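Local coordinates for Lmo0547 protein (Listeria monocytogenes, PDB 4R9N) that probably senses a sugar-type effector through this domain and regulates transcription, as expected of a DNA-binding regulator of the SorC family, at residues G16-I21 and I240-I245; A148-S153 and P216-L221; D6-L11 and A20-T25; L221-Q226 and V244-M249. One frame throughout, in Å; residues are numbered along the deposited sequence.

Contact 1. Residues G16-I21 and I240-I245; sequences GLEEAI and IDVIVI
Strands 19-21 and 242-245 run side by side in parallel, 12° apart in direction and 4.8 Å between axes, with Glu19 facing Val242, Ala20 facing Ile243 and Ile21 facing Val244. The bonds are longest at the start, Glu19 N to Asp241 O at 3.3 Å, and shortest at Ile21 N to Ile243 O, 2.8 Å and a practically straight 178°. Ile245 N then closes on Ile21 O at 3.0 Å, nearly along the C=O axis. On one face of the sheet Ile21 CD1 reaches Val242 CG1 and, at 3.8 Å, Val244 CG2; Ile21 lies alongside Val244 but crosses Val242 obliquely, and helix 30-49 packs on this side. On the reverse face Ile243 holds CG1 in the crowded position between N and carbonyl carbon (chi1 55°). There its CG1 touches Ala20 CB at 3.8 Å and Leu17 CD1 at 3.7 Å, the leucine crossing it at about a right angle, with Leu235 of helix 228-236 against both. Where the strands begin, a water bridges Gly16 O and Asp241 OD1, while Asp241 OD2 takes the N-H of Val218. The carboxylates of Glu18 and Asp241, probably both charged, stay apart, Glu18 OE1 5.0 Å from Asp241 OD1, and Arg48 salt-bridges Glu18 and Glu19. The edge strand of this Rossmann-like sheet is thus held by apolar side chains on both faces and backbone bonds between, the arginine probably easing the acidic cluster.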
loop_
_atom_site.group_PDB
_atom_site.type_symbol
_atom_site.label_atom_id
_atom_site.label_comp_id
_atom_site.label_asym_id
_atom_site.label_seq_id
_atom_site.Cartn_x
_atom_site.Cartn_y
_atom_site.Cartn_z
ATOM N N GLY A 16 8.623 16.156 -3.719
ATOM C CA GLY A 16 8.623 15.918 -5.165
ATOM C C GLY A 16 7.483 14.997 -5.609
ATOM O O GLY A 16 7.687 14.134 -6.477
ATOM N N LEU A 17 6.284 15.153 -5.022
ATOM C CA LEU A 17 5.128 14.391 -5.459
ATOM C C LEU A 17 4.437 14.906 -6.707
ATOM O O LEU A 17 4.389 16.100 -7.008
ATOM C CB LEU A 17 4.096 14.281 -4.336
ATOM C CG LEU A 17 4.693 13.722 -3.019
ATOM C CD1 LEU A 17 3.813 14.051 -1.832
ATOM C CD2 LEU A 17 4.945 12.228 -3.123
ATOM N N GLU A 18 3.809 13.983 -7.406
ATOM C CA GLU A 18 2.874 14.317 -8.464
ATOM C C GLU A 18 1.641 15.027 -7.864
ATOM O O GLU A 18 1.139 16.063 -8.405
ATOM C CB GLU A 18 2.511 13.019 -9.203
ATOM C CG GLU A 18 1.493 13.133 -10.316
ATOM C CD GLU A 18 1.105 11.767 -10.885
ATOM O OE1 GLU A 18 1.864 10.785 -10.701
ATOM O OE2 GLU A 18 0.017 11.661 -11.486
ATOM N N GLU A 19 1.131 14.504 -6.762
ATOM C CA GLU A 19 -0.016 15.086 -6.102
ATOM C C GLU A 19 -0.121 14.715 -4.638
ATOM O O GLU A 19 0.195 13.590 -4.242
ATOM C CB GLU A 19 -1.330 14.699 -6.807
ATOM C CG GLU A 19 -2.534 15.449 -6.219
ATOM C CD GLU A 19 -3.879 15.115 -6.847
ATOM O OE1 GLU A 19 -3.978 14.123 -7.618
ATOM O OE2 GLU A 19 -4.877 15.871 -6.590
ATOM N N ALA A 20 -0.593 15.643 -3.828
ATOM C CA ALA A 20 -0.935 15.382 -2.434
ATOM C C ALA A 20 -2.392 15.742 -2.219
ATOM O O ALA A 20 -2.822 16.844 -2.597
ATOM C CB ALA A 20 0.018 16.116 -1.485
ATOM N N ILE A 21 -3.173 14.803 -1.692
ATOM C CA ILE A 21 -4.543 15.053 -1.354
ATOM C C ILE A 21 -4.680 15.099 0.172
ATOM O O ILE A 21 -4.343 14.109 0.860
ATOM C CB ILE A 21 -5.413 13.924 -1.907
ATOM C CG1 ILE A 21 -5.299 13.895 -3.439
ATOM C CG2 ILE A 21 -6.833 14.127 -1.399
ATOM C CD1 ILE A 21 -5.513 12.506 -4.046
ATOM N N ILE A 240 6.692 6.738 -3.849
ATOM C CA ILE A 240 5.300 7.177 -3.828
ATOM C C ILE A 240 5.183 8.418 -4.673
ATOM O O ILE A 240 5.945 9.368 -4.545
ATOM C CB ILE A 240 4.844 7.531 -2.406
ATOM C CG1 ILE A 240 4.775 6.284 -1.562
ATOM C CG2 ILE A 240 3.518 8.319 -2.394
ATOM C CD1 ILE A 240 4.904 6.574 -0.077
ATOM N N ASP A 241 4.131 8.452 -5.456
ATOM C CA ASP A 241 3.814 9.580 -6.360
ATOM C C ASP A 241 2.670 10.458 -5.876
ATOM O O ASP A 241 2.668 11.675 -6.120
ATOM C CB ASP A 241 3.531 9.048 -7.759
ATOM C CG ASP A 241 4.705 8.247 -8.316
ATOM O OD1 ASP A 241 5.823 8.861 -8.433
ATOM O OD2 ASP A 241 4.550 7.008 -8.617
ATOM N N VAL A 242 1.706 9.860 -5.186
ATOM C CA VAL A 242 0.515 10.550 -4.773
ATOM C C VAL A 242 0.262 10.063 -3.340
ATOM O O VAL A 242 0.275 8.812 -3.032
ATOM C CB VAL A 242 -0.700 10.145 -5.668
ATOM C CG1 VAL A 242 -1.998 10.723 -5.118
ATOM C CG2 VAL A 242 -0.474 10.529 -7.153
ATOM N N ILE A 243 0.054 10.990 -2.458
ATOM C CA ILE A 243 -0.350 10.649 -1.092
ATOM C C ILE A 243 -1.689 11.191 -0.761
ATOM O O ILE A 243 -2.073 12.319 -1.223
ATOM C CB ILE A 243 0.626 11.150 -0.012
ATOM C CG1 ILE A 243 0.885 12.646 -0.074
ATOM C CG2 ILE A 243 1.931 10.385 -0.071
ATOM C CD1 ILE A 243 1.608 13.095 1.183
ATOM N N VAL A 244 -2.443 10.417 0.006
ATOM C CA VAL A 244 -3.715 10.824 0.551
ATOM C C VAL A 244 -3.531 10.707 2.052
ATOM O O VAL A 244 -3.309 9.594 2.581
ATOM C CB VAL A 244 -4.903 9.940 0.094
ATOM C CG1 VAL A 244 -6.188 10.548 0.566
ATOM C CG2 VAL A 244 -4.927 9.857 -1.435
ATOM N N ILE A 245 -3.545 11.861 2.717
ATOM C CA ILE A 245 -3.351 11.954 4.154
ATOM C C ILE A 245 -4.177 13.055 4.773
ATOM O O ILE A 245 -4.732 13.903 4.065
ATOM C CB ILE A 245 -1.883 12.153 4.576
ATOM C CG1 ILE A 245 -1.339 13.460 4.033
ATOM C CG2 ILE A 245 -1.017 10.940 4.174
ATOM C CD1 ILE A 245 0.051 13.768 4.614
HETATM O O HOH W 1 6.321 11.755 -7.818
#

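Contact 2. Residues A148-S153 and P216-L221; sequences AIVGVS and PTVVAL
Two branched side chains on each strand set the pattern, one pair crossing obliquely on either face of the central Rossmann-like sheet. On one face Ile149 directs CG2, anti to its backbone N, at Leu221, and Ile149 CG2 lies 4.1 Å from Leu221 CD2. Phe66 of helix 61-69 touches both, and Leu45 of helix 30-49 touches Leu221. On the other face chi1 -59° puts Val150 CG1 anti to the carbonyl carbon and so leaves CG2 in the crowded position between that carbon and N, laying this methyl across the next strand: Val150 CG2 is 4.0 Å from Val218 CG1 and 4.1 Å from Ala220 CB. Val152 CG2 comes to the same Ala220 methyl, and Ile184 of strand 180-184 touches both valines. Between the faces the backbones, inclined by 30°, are stitched by nearly axial bonds, Val219 N to Ala148 O at 2.8 Å and 179°, Val150 N to Val219 O at 2.8 Å. Beyond the Leu221 N to Val150 O bond a water joins the two backbones, accepting from Val152 N and donating to Leu221 O at 2.7 Å. Buried amides thus satisfy each other, and aliphatic side chains pack under helices on one face, strand 180-184 on the other.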
loop_
_atom_site.group_PDB
_atom_site.type_symbol
_atom_site.label_atom_id
_atom_site.label_comp_id
_atom_site.label_asym_id
_atom_site.label_seq_id
_atom_site.Cartn_x
_atom_site.Cartn_y
_atom_site.Cartn_z
ATOM N N ALA A 148 -0.889 1.944 -8.782
ATOM C CA ALA A 148 -0.969 0.982 -7.655
ATOM C C ALA A 148 -1.414 1.768 -6.420
ATOM O O ALA A 148 -1.043 2.937 -6.283
ATOM C CB ALA A 148 0.365 0.327 -7.417
ATOM N N ILE A 149 -2.184 1.138 -5.548
ATOM C CA ILE A 149 -2.597 1.734 -4.288
ATOM C C ILE A 149 -2.022 0.872 -3.183
ATOM O O ILE A 149 -2.262 -0.343 -3.129
ATOM C CB ILE A 149 -4.095 1.815 -4.168
ATOM C CG1 ILE A 149 -4.610 2.656 -5.354
ATOM C CG2 ILE A 149 -4.499 2.356 -2.767
ATOM C CD1 ILE A 149 -6.127 2.750 -5.429
ATOM N N VAL A 150 -1.271 1.511 -2.281
ATOM C CA VAL A 150 -0.584 0.794 -1.197
ATOM C C VAL A 150 -0.835 1.540 0.127
ATOM O O VAL A 150 -1.157 2.745 0.143
ATOM C CB VAL A 150 0.939 0.642 -1.448
ATOM C CG1 VAL A 150 1.215 -0.090 -2.717
ATOM C CG2 VAL A 150 1.607 2.005 -1.436
ATOM N N GLY A 151 -0.698 0.800 1.227
ATOM C CA GLY A 151 -0.576 1.392 2.578
ATOM C C GLY A 151 0.893 1.505 2.986
ATOM O O GLY A 151 1.769 0.851 2.441
ATOM N N VAL A 152 1.175 2.268 4.025
ATOM C CA VAL A 152 2.527 2.316 4.550
ATOM C C VAL A 152 2.385 1.957 6.035
ATOM O O VAL A 152 1.505 2.477 6.734
ATOM C CB VAL A 152 3.202 3.700 4.420
ATOM C CG1 VAL A 152 4.637 3.645 4.966
ATOM C CG2 VAL A 152 3.192 4.168 2.998
ATOM N N SER A 153 3.203 1.047 6.533
ATOM C CA SER A 153 3.056 0.679 7.934
ATOM C C SER A 153 4.392 0.621 8.642
ATOM O O SER A 153 5.435 0.778 8.038
ATOM C CB SER A 153 2.315 -0.657 8.036
ATOM O OG SER A 153 2.019 -0.904 9.414
ATOM N N PRO A 216 4.132 3.685 -12.838
ATOM C CA PRO A 216 4.064 5.125 -13.136
ATOM C C PRO A 216 3.442 5.945 -12.031
ATOM O O PRO A 216 3.959 7.065 -11.764
ATOM C CB PRO A 216 3.220 5.199 -14.409
ATOM C CG PRO A 216 3.481 3.914 -15.080
ATOM C CD PRO A 216 3.677 2.888 -13.992
ATOM N N THR A 217 2.361 5.449 -11.426
ATOM C CA THR A 217 1.713 6.186 -10.349
ATOM C C THR A 217 1.442 5.273 -9.186
ATOM O O THR A 217 0.559 4.392 -9.243
ATOM C CB THR A 217 0.393 6.830 -10.768
ATOM O OG1 THR A 217 0.578 7.647 -11.953
ATOM C CG2 THR A 217 -0.233 7.651 -9.613
ATOM N N VAL A 218 2.133 5.490 -8.098
ATOM C CA VAL A 218 1.904 4.715 -6.878
ATOM C C VAL A 218 1.252 5.693 -5.878
ATOM O O VAL A 218 1.815 6.767 -5.569
ATOM C CB VAL A 218 3.210 4.175 -6.276
ATOM C CG1 VAL A 218 2.961 3.589 -4.881
ATOM C CG2 VAL A 218 3.829 3.168 -7.209
ATOM N N VAL A 219 0.061 5.317 -5.410
ATOM C CA VAL A 219 -0.670 6.083 -4.459
ATOM C C VAL A 219 -0.581 5.444 -3.095
ATOM O O VAL A 219 -0.822 4.234 -2.986
ATOM C CB VAL A 219 -2.149 6.092 -4.835
ATOM C CG1 VAL A 219 -2.898 6.940 -3.823
ATOM C CG2 VAL A 219 -2.309 6.625 -6.235
ATOM N N ALA A 220 -0.197 6.205 -2.086
ATOM C CA ALA A 220 -0.176 5.709 -0.730
ATOM C C ALA A 220 -1.196 6.413 0.140
ATOM O O ALA A 220 -1.416 7.697 0.078
ATOM C CB ALA A 220 1.210 5.845 -0.151
ATOM N N LEU A 221 -1.852 5.590 0.936
ATOM C CA LEU A 221 -2.828 6.025 1.936
ATOM C C LEU A 221 -2.226 5.776 3.305
ATOM O O LEU A 221 -1.874 4.637 3.576
ATOM C CB LEU A 221 -4.051 5.113 1.819
ATOM C CG LEU A 221 -5.152 5.348 0.801
ATOM C CD1 LEU A 221 -4.667 5.843 -0.526
ATOM C CD2 LEU A 221 -6.012 4.097 0.630
HETATM O O HOH W 2 -1.552 2.785 5.558
#

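Contact 3. Residues D6-L11 and A20-T25; sequences DLEQKL and AIVVAT
Glu8 makes the one hydrogen bond between the two segments: its OE2 accepts the N-H of Val22 at 2.9 Å, almost straight at 171°, through the anti lone pair, the one turned away from OE1. CG lies anti to the carbonyl carbon (chi1 -65°) and the chain is extended beyond it, so the carboxylate reaches off helix 3-15 across to the backbone of strand 19-23. On the way it passes over a backbone carbonyl, Glu8 CG standing 3.1 Å from Ala20 O, and slides past Val22 in the opposite direction, Glu8 CG to Val22 CG2 being 3.5 Å. Val22 CG2 is in turn met from the helix side by Leu11 CD1 at 3.6 Å, the two side chains crossing at about a right angle. Leu11 also sets its CB against Ala20 CB at 3.9 Å, and Leu7 CB adds a looser touch on Val22 CG2. Strand 19-23 is the edge of the parallel sheet within this chain, and its one flank is paired with strand 242-246; Val22 N belongs to the other flank, so a helix side chain serves there as the acceptor a further strand would supply. Glu12, one turn beyond Glu8, does the same for Ala20 N. The helix and strand run roughly antiparallel, at 144° with 7.6 Å between axes, as expected when a helix turns back through a short loop onto the strand that follows it. Behind the first layer, Leu11 rests on Ala250 and Ile253 of helix 247-253, and Leu7 and Val22 both touch Asp247. Helix 30-49 packs opposite, on Ile21 and Val23.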
loop_
_atom_site.group_PDB
_atom_site.type_symbol
_atom_site.label_atom_id
_atom_site.label_comp_id
_atom_site.label_asym_id
_atom_site.label_seq_id
_atom_site.Cartn_x
_atom_site.Cartn_y
_atom_site.Cartn_z
ATOM N N ASP A 6 -2.815 24.905 0.482
ATOM C CA ASP A 6 -1.521 25.314 0.988
ATOM C C ASP A 6 -0.732 24.117 1.403
ATOM O O ASP A 6 0.433 24.045 1.043
ATOM C CB ASP A 6 -1.622 26.224 2.236
ATOM C CG ASP A 6 -1.818 27.679 1.901
ATOM O OD1 ASP A 6 -2.116 27.983 0.714
ATOM O OD2 ASP A 6 -1.681 28.518 2.845
ATOM N N LEU A 7 -1.314 23.239 2.234
ATOM C CA LEU A 7 -0.570 22.076 2.683
ATOM C C LEU A 7 -0.210 21.154 1.516
ATOM O O LEU A 7 0.884 20.587 1.520
ATOM C CB LEU A 7 -1.273 21.301 3.799
ATOM C CG LEU A 7 -1.385 21.985 5.153
ATOM C CD1 LEU A 7 -2.408 21.327 6.070
ATOM C CD2 LEU A 7 -0.018 22.013 5.818
ATOM N N GLU A 8 -1.123 20.978 0.568
ATOM C CA GLU A 8 -0.888 20.100 -0.586
ATOM C C GLU A 8 0.331 20.572 -1.397
ATOM O O GLU A 8 1.238 19.812 -1.643
ATOM C CB GLU A 8 -2.123 19.991 -1.473
ATOM C CG GLU A 8 -3.285 19.318 -0.758
ATOM C CD GLU A 8 -4.616 19.333 -1.507
ATOM O OE1 GLU A 8 -4.823 20.209 -2.387
ATOM O OE2 GLU A 8 -5.488 18.471 -1.178
ATOM N N GLN A 9 0.363 21.845 -1.748
ATOM C CA GLN A 9 1.524 22.493 -2.394
ATOM C C GLN A 9 2.798 22.266 -1.671
ATOM O O GLN A 9 3.824 21.945 -2.236
ATOM C CB GLN A 9 1.329 24.016 -2.427
ATOM C CG GLN A 9 0.319 24.473 -3.446
ATOM C CD GLN A 9 0.453 25.957 -3.788
ATOM O OE1 GLN A 9 0.242 26.828 -2.941
ATOM N NE2 GLN A 9 0.804 26.241 -5.039
ATOM N N LYS A 10 2.757 22.500 -0.369
ATOM C CA LYS A 10 3.951 22.374 0.440
ATOM C C LYS A 10 4.483 20.959 0.418
ATOM O O LYS A 10 5.653 20.753 0.319
ATOM C CB LYS A 10 3.678 22.823 1.867
ATOM C CG LYS A 10 3.768 24.334 1.999
ATOM C CD LYS A 10 3.158 24.812 3.286
ATOM C CE LYS A 10 2.943 26.321 3.250
ATOM N NZ LYS A 10 2.811 26.814 4.637
ATOM N N LEU A 11 3.594 19.983 0.528
ATOM C CA LEU A 11 3.980 18.575 0.477
ATOM C C LEU A 11 4.533 18.166 -0.888
ATOM O O LEU A 11 5.496 17.401 -0.970
ATOM C CB LEU A 11 2.776 17.691 0.809
ATOM C CG LEU A 11 2.320 17.716 2.253
ATOM C CD1 LEU A 11 0.898 17.240 2.375
ATOM C CD2 LEU A 11 3.245 16.851 3.102
ATOM N N ALA A 20 -0.593 15.643 -3.828
ATOM C CA ALA A 20 -0.935 15.382 -2.434
ATOM C C ALA A 20 -2.392 15.742 -2.219
ATOM O O ALA A 20 -2.822 16.844 -2.597
ATOM C CB ALA A 20 0.018 16.116 -1.485
ATOM N N ILE A 21 -3.173 14.803 -1.692
ATOM C CA ILE A 21 -4.543 15.053 -1.354
ATOM C C ILE A 21 -4.680 15.099 0.172
ATOM O O ILE A 21 -4.343 14.109 0.860
ATOM C CB ILE A 21 -5.413 13.924 -1.907
ATOM C CG1 ILE A 21 -5.299 13.895 -3.439
ATOM C CG2 ILE A 21 -6.833 14.127 -1.399
ATOM C CD1 ILE A 21 -5.513 12.506 -4.046
ATOM N N VAL A 22 -5.007 16.261 0.707
ATOM C CA VAL A 22 -4.994 16.441 2.136
ATOM C C VAL A 22 -6.416 16.622 2.571
ATOM O O VAL A 22 -7.138 17.490 2.059
ATOM C CB VAL A 22 -4.174 17.670 2.619
ATOM C CG1 VAL A 22 -4.268 17.760 4.112
ATOM C CG2 VAL A 22 -2.721 17.550 2.241
ATOM N N VAL A 23 -6.782 15.878 3.598
ATOM C CA VAL A 23 -8.155 15.782 4.036
ATOM C C VAL A 23 -8.293 16.550 5.335
ATOM O O VAL A 23 -7.536 16.322 6.249
ATOM C CB VAL A 23 -8.509 14.267 4.202
ATOM C CG1 VAL A 23 -9.753 14.081 5.005
ATOM C CG2 VAL A 23 -8.634 13.618 2.818
ATOM N N ALA A 24 -9.255 17.460 5.412
ATOM C CA ALA A 24 -9.433 18.291 6.586
ATOM C C ALA A 24 -10.184 17.537 7.644
ATOM O O ALA A 24 -11.284 17.106 7.416
ATOM C CB ALA A 24 -10.176 19.584 6.244
ATOM N N THR A 25 -9.571 17.369 8.802
ATOM C CA THR A 25 -10.221 16.719 9.905
ATOM C C THR A 25 -10.744 17.842 10.786
ATOM O O THR A 25 -10.052 18.843 11.026
ATOM C CB THR A 25 -9.241 15.878 10.724
ATOM O OG1 THR A 25 -8.129 16.683 11.101
ATOM C CG2 THR A 25 -8.721 14.672 9.925
#

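Contact 4. Residues L221-Q226 and V244-M249; sequences LANGLQ and VITDRM
A water-bridged loop contact lies at the C-terminal ends of two neighbouring parallel strands, where the chain leaving 217-221 passes the junction between strand 242-246 and helix 247-253. Direct pairing fades quickly: Leu221 CD1 lies alongside Val244 CG2, and the last backbone bond, Ala222 N to Val244 O, is weak at 3.5 Å. Two waters then link the segments. One accepts from Thr246 N and donates to Ala222 O, at 2.6 Å, and to Asn223 OD1; a second donates to Asn223 OD1 at 2.8 Å and bonds Thr246 OG1. Asn223 and Thr246 cross at about a right angle, Asn223 OD1 reaching Thr246 CG2 at 3.5 Å. Thr246 is the N-cap of helix 247-253, with OG1 held between backbone N and carbonyl carbon (chi1 60°), where it accepts from Met249 N at 3.1 Å and 160°. In Rossmann-like folds C-terminal strand ends commonly line the ligand site, so this junction may lie near a sugar pocket, not established here. Met249, a selenomethionine, bends at chi2 and chi3 so that CE sits over the Gly224 backbone, 3.2 Å from both Gly224 N, a buried amide with no partner in the model, and Gly224 O; it slides past Leu225 in the opposite direction, CE 3.5 Å from Leu225 CD2. Gly224's phi of 103° calls for glycine. Arg248 turns its guanidinium edge to the second water, NH1 bonding Met28 O.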
loop_
_atom_site.group_PDB
_atom_site.type_symbol
_atom_site.label_atom_id
_atom_site.label_comp_id
_atom_site.label_asym_id
_atom_site.label_seq_id
_atom_site.Cartn_x
_atom_site.Cartn_y
_atom_site.Cartn_z
ATOM N N LEU A 221 -1.852 5.590 0.936
ATOM C CA LEU A 221 -2.828 6.025 1.936
ATOM C C LEU A 221 -2.226 5.776 3.305
ATOM O O LEU A 221 -1.874 4.637 3.576
ATOM C CB LEU A 221 -4.051 5.113 1.819
ATOM C CG LEU A 221 -5.152 5.348 0.801
ATOM C CD1 LEU A 221 -4.667 5.843 -0.526
ATOM C CD2 LEU A 221 -6.012 4.097 0.630
ATOM N N ALA A 222 -2.114 6.772 4.186
ATOM C CA ALA A 222 -1.556 6.498 5.521
ATOM C C ALA A 222 -2.225 7.346 6.579
ATOM O O ALA A 222 -2.574 8.490 6.335
ATOM C CB ALA A 222 -0.061 6.761 5.555
ATOM N N ASN A 223 -2.323 6.810 7.789
ATOM C CA ASN A 223 -2.795 7.628 8.900
ATOM C C ASN A 223 -2.101 7.236 10.183
ATOM O O ASN A 223 -1.735 6.053 10.361
ATOM C CB ASN A 223 -4.295 7.450 9.085
ATOM C CG ASN A 223 -4.894 8.463 10.067
ATOM O OD1 ASN A 223 -4.643 9.678 9.986
ATOM N ND2 ASN A 223 -5.664 7.960 11.011
ATOM N N GLY A 224 -1.975 8.201 11.097
ATOM C CA GLY A 224 -1.480 7.918 12.431
ATOM C C GLY A 224 -0.057 8.352 12.575
ATOM O O GLY A 224 0.834 8.007 11.795
ATOM N N LEU A 225 0.185 9.123 13.610
ATOM C CA LEU A 225 1.459 9.810 13.708
ATOM C C LEU A 225 2.638 8.833 13.959
ATOM O O LEU A 225 3.760 9.114 13.544
ATOM C CB LEU A 225 1.316 10.984 14.713
ATOM C CG LEU A 225 0.194 12.012 14.279
ATOM C CD1 LEU A 225 -0.166 12.990 15.387
ATOM C CD2 LEU A 225 0.501 12.836 13.022
ATOM N N GLN A 226 2.376 7.651 14.539
ATOM C CA GLN A 226 3.383 6.590 14.681
ATOM C C GLN A 226 3.967 6.164 13.326
ATOM O O GLN A 226 5.032 5.551 13.258
ATOM C CB GLN A 226 2.785 5.344 15.379
ATOM C CG GLN A 226 2.593 5.480 16.896
ATOM C CD GLN A 226 2.036 4.218 17.564
ATOM O OE1 GLN A 226 1.834 3.186 16.919
ATOM N NE2 GLN A 226 1.790 4.300 18.865
ATOM N N VAL A 244 -2.443 10.417 0.006
ATOM C CA VAL A 244 -3.715 10.824 0.551
ATOM C C VAL A 244 -3.531 10.707 2.052
ATOM O O VAL A 244 -3.309 9.594 2.581
ATOM C CB VAL A 244 -4.903 9.940 0.094
ATOM C CG1 VAL A 244 -6.188 10.548 0.566
ATOM C CG2 VAL A 244 -4.927 9.857 -1.435
ATOM N N ILE A 245 -3.545 11.861 2.717
ATOM C CA ILE A 245 -3.351 11.954 4.154
ATOM C C ILE A 245 -4.177 13.055 4.773
ATOM O O ILE A 245 -4.732 13.903 4.065
ATOM C CB ILE A 245 -1.883 12.153 4.576
ATOM C CG1 ILE A 245 -1.339 13.460 4.033
ATOM C CG2 ILE A 245 -1.017 10.940 4.174
ATOM C CD1 ILE A 245 0.051 13.768 4.614
ATOM N N THR A 246 -4.232 13.038 6.092
ATOM C CA THR A 246 -4.984 13.996 6.850
ATOM C C THR A 246 -4.162 15.266 6.990
ATOM O O THR A 246 -2.946 15.272 6.832
ATOM C CB THR A 246 -5.326 13.521 8.278
ATOM O OG1 THR A 246 -4.153 13.249 9.012
ATOM C CG2 THR A 246 -6.250 12.322 8.283
ATOM N N ASP A 247 -4.816 16.342 7.316
ATOM C CA ASP A 247 -4.060 17.594 7.566
ATOM C C ASP A 247 -3.203 17.529 8.811
ATOM O O ASP A 247 -2.124 18.145 8.868
ATOM C CB ASP A 247 -4.996 18.832 7.583
ATOM C CG ASP A 247 -6.135 18.698 8.525
ATOM O OD1 ASP A 247 -6.243 17.660 9.254
ATOM O OD2 ASP A 247 -6.956 19.680 8.534
ATOM N N ARG A 248 -3.666 16.778 9.808
ATOM C CA ARG A 248 -2.867 16.512 11.019
ATOM C C ARG A 248 -1.536 15.792 10.688
ATOM O O ARG A 248 -0.469 16.166 11.192
ATOM C CB ARG A 248 -3.706 15.694 11.999
ATOM C CG ARG A 248 -3.368 15.845 13.476
ATOM C CD ARG A 248 -4.639 15.804 14.325
ATOM N NE ARG A 248 -5.532 14.708 13.938
ATOM C CZ ARG A 248 -6.825 14.614 14.258
ATOM N NH1 ARG A 248 -7.523 13.570 13.850
ATOM N NH2 ARG A 248 -7.414 15.528 14.994
HETATM N N MSE A 249 -1.601 14.766 9.827
HETATM C CA MSE A 249 -0.414 14.052 9.402
HETATM C C MSE A 249 0.430 14.965 8.555
HETATM O O MSE A 249 1.639 14.933 8.660
HETATM C CB MSE A 249 -0.765 12.844 8.541
HETATM C CG MSE A 249 0.447 12.137 7.962
HETATM SE SE MSE A 249 1.471 11.146 9.347
HETATM C CE MSE A 249 -0.148 10.663 10.336
HETATM O O HOH W 3 -3.130 10.742 7.511
HETATM O O HOH W 4 -5.023 12.070 11.362
#

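Contacts 1, 4 and 2 follow one another across a single parallel sheet in the order 19-23, 242-246, 217-221, 147-151, and contact 3 lays helix 3-15 on its edge. Contacts 1 and 2, with centres about 9 Å apart, are joined by backbone pairs such as Val242 O to Ala220 N at 2.8 Å. Contact 3 shares Ala20 and Ile21 with contact 1, while contact 4 takes over Val244 and Ile245 from it and Leu221 from contact 2. Thr25 OG1 to Asp247 OD1, 2.8 Å, ties contacts 3 and 4. Contacts 2 and 3 do not touch, their nearest atoms lying about 6 Å apart. Contact 4 lies where such folds commonly bind ligand; no site is established.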